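Local coordinates for protein putative acetyltransferase Ta0821 (Thermoplasma acidophilum DSM 1728, PDB 3C26) that probably acts as an acyltransferase of the GNAT family, moving an acyl group, perhaps acetyl, onto an acceptor, at residues Lys51-Glu54 / Arg55-Asn58; Thr42-Met45 / Asp46-Val49. One frame throughout, in Å; residues are numbered along the deposited sequence.

Contact 1: residues Lys51-Glu54 / Arg55-Asn58; sequences KVIE and RWVN
Lys51 meets Arg55 one helical turn later, not through the usual amide-to-carbonyl bond but through the arginine side chain and a water. The water is gripped three times: it donates to Lys51 O at 2.9 Å and accepts from Arg55 N and from Arg55 NE. It thus takes the place of an i to i+4 backbone bond in helix 45-58, where the turn is opened at Val52 (phi -110°). The arginine chain bends at chi3 (-80°) and folds back along the helix, so that Arg55 NH2 also reaches Lys51 O, a weak bond of 3.4 Å. Oxygen and water both lie at the edge of the guanidinium, in its plane, while Lys51 CG rests 3.6 Å from Arg55 NH2. Lys51 NZ leads away to a salt bridge with Asp209. Val52 divides its two methyls between flat groups: CG1 sits over one guanidinium face, and CG2 makes a CH-pi contact over the indole of Trp56, 3.8 Å from the six-membered ring centroid. The regular helical ladder resumes with Trp56 N to Val52 O at 3.0 Å. Ile53 CG1 packs loosely on Trp56 CE3 and Val57 CG2. Glu54 lies alongside Asn58, with Glu54 CG 3.9 Å from Asn58 ND2. On the helix flank toward helix 16-19, Ile53 and Val57 touch Ile19, whereas Trp56 stacks its ring on His76. An alanine in place of Trp56 would probably leave Val52 CG2 without its aromatic surface, open a gap beside Ile53 and deprive His76 of its stacking partner. Chemically, the opened turn is paid for by polar bonds: Val52 is buried between a guanidinium and an indole face, while water and guanidinium together serve the Lys51 carbonyl, which the water links to the Arg55 amide.

Contact 2: residues Thr42-Met45 / Asp46-Val49; sequences TGTM and DDYV
Asp47 turns its carboxylate back toward the start of the helix because its CG stands anti to the carbonyl carbon (chi1 -62°), which brings Asp47 OD2 to 3.9 Å from Thr44 CA. A water bridges this oxygen to the loop, lying 2.7 Å from both Asp47 OD2 and Gly43 O. Thr44 holds the N-cap position, yet its chi1 of 67° sends OG1 elsewhere: the hydroxyl is hydrogen-bonded to Tyr242 and Asp216 and makes no capping bond. Thr44 works instead through its carbonyl, which opens the helical ladder by accepting Tyr48 N at 3.0 Å and, weakly, Asp47 N at 3.2 Å. In the next step Val49 N gives Met45 O a nearly straight bond, 178° at the hydrogen. Two further groups lean on that same oxygen: Tyr48 CB at 3.4 Å and Val49 CG2 at 3.4 Å. Met45, built as selenomethionine, has CG anti to the backbone N and touches Val49 loosely, CG to CG2 at 4.4 Å. The carboxylate of Asp47 lies in the first turn of the helix, where the amides not yet paired within the helix would probably favour its negative charge. Tyr48 points its first side-chain bond toward residues 42-45, but its ring goes on to stack with Trp179. The neighbours divide round this helix start: Asp46 bonds Ser24 OG and packs against Tyr36 and Ala40 of helix 31-40, while Thr44 rests on Arg238 and Thr240 of strand 237-243. With Met45 N also bonded to the hydroxyl of Tyr125, which ends strand 119-125, the loop that leaves helix 31-40 enters helix 45-58 tied to strands as well as to the helix before it.

In the fold
Both contacts belong to helix 45-58: residues 42-49 lead into it and form its first turn, and residues 51-58 finish it, their centres 15 Å apart. Contact 2 lies nearer the middle of the chain, with four buried residues, while contact 1 lies farther out and mixes buried valines and isoleucine with an exposed flank. Each has a bridging water, in contact 2 between a loop carbonyl and an acid of the first turn, in contact 1 inside an opened turn that an arginine helps to mend. The indole of Trp56 packs back on the start of the helix, CZ2 3.9 Å from Tyr48 CE2 and CZ3 4.0 Å from Val49 CG1, joining the two contacts.

Contact 1: residues Lys51-Glu54 / Arg55-Asn58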
loop_
_atom_site.group_PDB
_atom_site.type_symbol
_atom_site.label_atom_id
_atom_site.label_comp_id
_atom_site.label_asym_id
_atom_site.label_seq_id
_atom_site.Cartn_x
_atom_site.Cartn_y
_atom_site.Cartn_z
ATOM N N LYS A 51 3.451 21.579 5.395
ATOM C CA LYS A 51 3.047 22.895 4.915
ATOM C C LYS A 51 2.595 23.821 6.032
ATOM O O LYS A 51 2.832 25.010 5.986
ATOM C CB LYS A 51 1.943 22.725 3.851
ATOM C CG LYS A 51 1.238 24.000 3.408
ATOM C CD LYS A 51 0.096 23.685 2.381
ATOM C CE LYS A 51 -1.168 23.105 3.025
ATOM N NZ LYS A 51 -2.178 22.739 1.982
ATOM N N VAL A 52 1.958 23.269 7.059
ATOM C CA VAL A 52 1.309 24.105 8.108
ATOM C C VAL A 52 1.977 24.104 9.506
ATOM O O VAL A 52 1.639 24.881 10.379
ATOM C CB VAL A 52 -0.167 23.683 8.288
ATOM C CG1 VAL A 52 -0.970 23.985 7.065
ATOM C CG2 VAL A 52 -0.279 22.227 8.636
ATOM N N ILE A 53 2.951 23.232 9.698
ATOM C CA ILE A 53 3.529 23.024 11.038
ATOM C C ILE A 53 4.172 24.289 11.603
ATOM O O ILE A 53 4.136 24.497 12.803
ATOM C CB ILE A 53 4.527 21.812 11.086
ATOM C CG1 ILE A 53 4.856 21.455 12.565
ATOM C CG2 ILE A 53 5.758 22.116 10.238
ATOM C CD1 ILE A 53 5.459 20.027 12.815
ATOM N N GLU A 54 4.791 25.098 10.742
ATOM C CA GLU A 54 5.434 26.352 11.187
ATOM C C GLU A 54 4.379 27.312 11.723
ATOM O O GLU A 54 4.551 27.908 12.825
ATOM C CB GLU A 54 6.298 26.998 10.095
ATOM C CG GLU A 54 7.021 28.218 10.655
ATOM C CD GLU A 54 8.028 28.815 9.701
ATOM O OE1 GLU A 54 8.112 28.376 8.545
ATOM O OE2 GLU A 54 8.756 29.729 10.129
ATOM N N ARG A 55 3.254 27.373 10.997
ATOM C CA ARG A 55 2.087 28.200 11.379
ATOM C C ARG A 55 1.540 27.776 12.735
ATOM O O ARG A 55 1.282 28.586 13.630
ATOM C CB ARG A 55 0.974 28.172 10.314
ATOM C CG ARG A 55 1.179 29.222 9.225
ATOM C CD ARG A 55 0.206 29.157 8.046
ATOM N NE ARG A 55 0.533 28.120 7.048
ATOM C CZ ARG A 55 -0.272 27.796 6.041
ATOM N NH1 ARG A 55 -1.448 28.404 5.914
ATOM N NH2 ARG A 55 0.070 26.850 5.176
ATOM N N TRP A 56 1.405 26.472 12.889
ATOM C CA TRP A 56 0.928 25.904 14.133
ATOM C C TRP A 56 1.780 26.283 15.305
ATOM O O TRP A 56 1.259 26.621 16.341
ATOM C CB TRP A 56 0.910 24.368 14.070
ATOM C CG TRP A 56 -0.207 23.782 13.211
ATOM C CD1 TRP A 56 -1.342 24.419 12.804
ATOM C CD2 TRP A 56 -0.338 22.428 12.781
ATOM N NE1 TRP A 56 -2.154 23.555 12.131
ATOM C CE2 TRP A 56 -1.554 22.324 12.090
ATOM C CE3 TRP A 56 0.462 21.284 12.911
ATOM C CZ2 TRP A 56 -1.996 21.122 11.533
ATOM C CZ3 TRP A 56 0.013 20.093 12.337
ATOM C CH2 TRP A 56 -1.198 20.019 11.688
ATOM N N VAL A 57 3.096 26.115 15.136
ATOM C CA VAL A 57 4.086 26.429 16.189
ATOM C C VAL A 57 3.941 27.877 16.600
ATOM O O VAL A 57 3.926 28.221 17.775
ATOM C CB VAL A 57 5.585 26.126 15.770
ATOM C CG1 VAL A 57 6.547 26.593 16.854
ATOM C CG2 VAL A 57 5.774 24.622 15.454
ATOM N N ASN A 58 3.798 28.725 15.597
ATOM C CA ASN A 58 3.644 30.173 15.817
ATOM C C ASN A 58 2.320 30.549 16.483
ATOM O O ASN A 58 2.236 31.558 17.168
ATOM C CB ASN A 58 3.822 30.938 14.506
ATOM C CG ASN A 58 5.284 31.098 14.129
ATOM O OD1 ASN A 58 6.111 31.333 14.990
ATOM N ND2 ASN A 58 5.588 31.061 12.840
HETATM O O HOH W 1 3.209 27.000 8.029
#

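Contact 2: residues Thr42-Met45 / Asp46-Val49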
loop_
_atom_site.group_PDB
_atom_site.type_symbol
_atom_site.label_atom_id
_atom_site.label_comp_id
_atom_site.label_asym_id
_atom_site.label_seq_id
_atom_site.Cartn_x
_atom_site.Cartn_y
_atom_site.Cartn_z
ATOM N N THR A 42 2.359 7.248 -0.399
ATOM C CA THR A 42 1.078 6.808 -0.974
ATOM C C THR A 42 -0.116 7.639 -0.439
ATOM O O THR A 42 -1.278 7.375 -0.764
ATOM C CB THR A 42 0.824 5.281 -0.805
ATOM O OG1 THR A 42 0.579 4.966 0.555
ATOM C CG2 THR A 42 1.981 4.450 -1.351
ATOM N N GLY A 43 0.218 8.626 0.396
ATOM C CA GLY A 43 -0.714 9.571 0.975
ATOM C C GLY A 43 -0.145 10.954 1.044
ATOM O O GLY A 43 1.021 11.178 0.669
ATOM N N THR A 44 -0.930 11.900 1.567
ATOM C CA THR A 44 -0.525 13.300 1.524
ATOM C C THR A 44 -0.574 14.016 2.850
ATOM O O THR A 44 -0.356 15.217 2.936
ATOM C CB THR A 44 -1.351 14.077 0.481
ATOM O OG1 THR A 44 -2.709 14.153 0.901
ATOM C CG2 THR A 44 -1.267 13.426 -0.890
HETATM N N MSE A 45 -0.804 13.257 3.910
HETATM C CA MSE A 45 -0.824 13.848 5.233
HETATM C C MSE A 45 0.518 14.484 5.603
HETATM O O MSE A 45 0.567 15.514 6.251
HETATM C CB MSE A 45 -1.186 12.827 6.298
HETATM C CG MSE A 45 -1.521 13.462 7.608
HETATM SE SE MSE A 45 -2.551 12.325 8.836
HETATM C CE MSE A 45 -1.269 10.896 9.146
ATOM N N ASP A 46 1.600 13.866 5.170
ATOM C CA ASP A 46 2.950 14.361 5.497
ATOM C C ASP A 46 3.219 15.686 4.842
ATOM O O ASP A 46 3.840 16.563 5.439
ATOM C CB ASP A 46 4.083 13.361 5.128
ATOM C CG ASP A 46 4.303 12.288 6.205
ATOM O OD1 ASP A 46 5.092 12.533 7.134
ATOM O OD2 ASP A 46 3.645 11.225 6.175
ATOM N N ASP A 47 2.739 15.829 3.619
ATOM C CA ASP A 47 2.943 17.045 2.859
ATOM C C ASP A 47 2.093 18.162 3.440
ATOM O O ASP A 47 2.459 19.338 3.368
ATOM C CB ASP A 47 2.532 16.873 1.391
ATOM C CG ASP A 47 3.351 15.800 0.661
ATOM O OD1 ASP A 47 4.586 15.877 0.597
ATOM O OD2 ASP A 47 2.728 14.867 0.185
ATOM N N TYR A 48 0.916 17.788 3.930
ATOM C CA TYR A 48 0.016 18.736 4.589
ATOM C C TYR A 48 0.725 19.292 5.814
ATOM O O TYR A 48 0.880 20.478 5.978
ATOM C CB TYR A 48 -1.313 18.092 5.055
ATOM C CG TYR A 48 -2.131 19.064 5.929
ATOM C CD1 TYR A 48 -2.731 20.197 5.385
ATOM C CD2 TYR A 48 -2.283 18.858 7.290
ATOM C CE1 TYR A 48 -3.460 21.086 6.167
ATOM C CE2 TYR A 48 -3.015 19.724 8.073
ATOM C CZ TYR A 48 -3.588 20.841 7.520
ATOM O OH TYR A 48 -4.320 21.693 8.319
ATOM N N VAL A 49 1.090 18.409 6.720
ATOM C CA VAL A 49 1.719 18.837 7.976
ATOM C C VAL A 49 3.016 19.641 7.673
ATOM O O VAL A 49 3.353 20.619 8.353
ATOM C CB VAL A 49 1.983 17.614 8.918
ATOM C CG1 VAL A 49 2.772 18.080 10.199
ATOM C CG2 VAL A 49 0.657 16.856 9.337
HETATM O O HOH W 2 3.473 12.312 0.157
#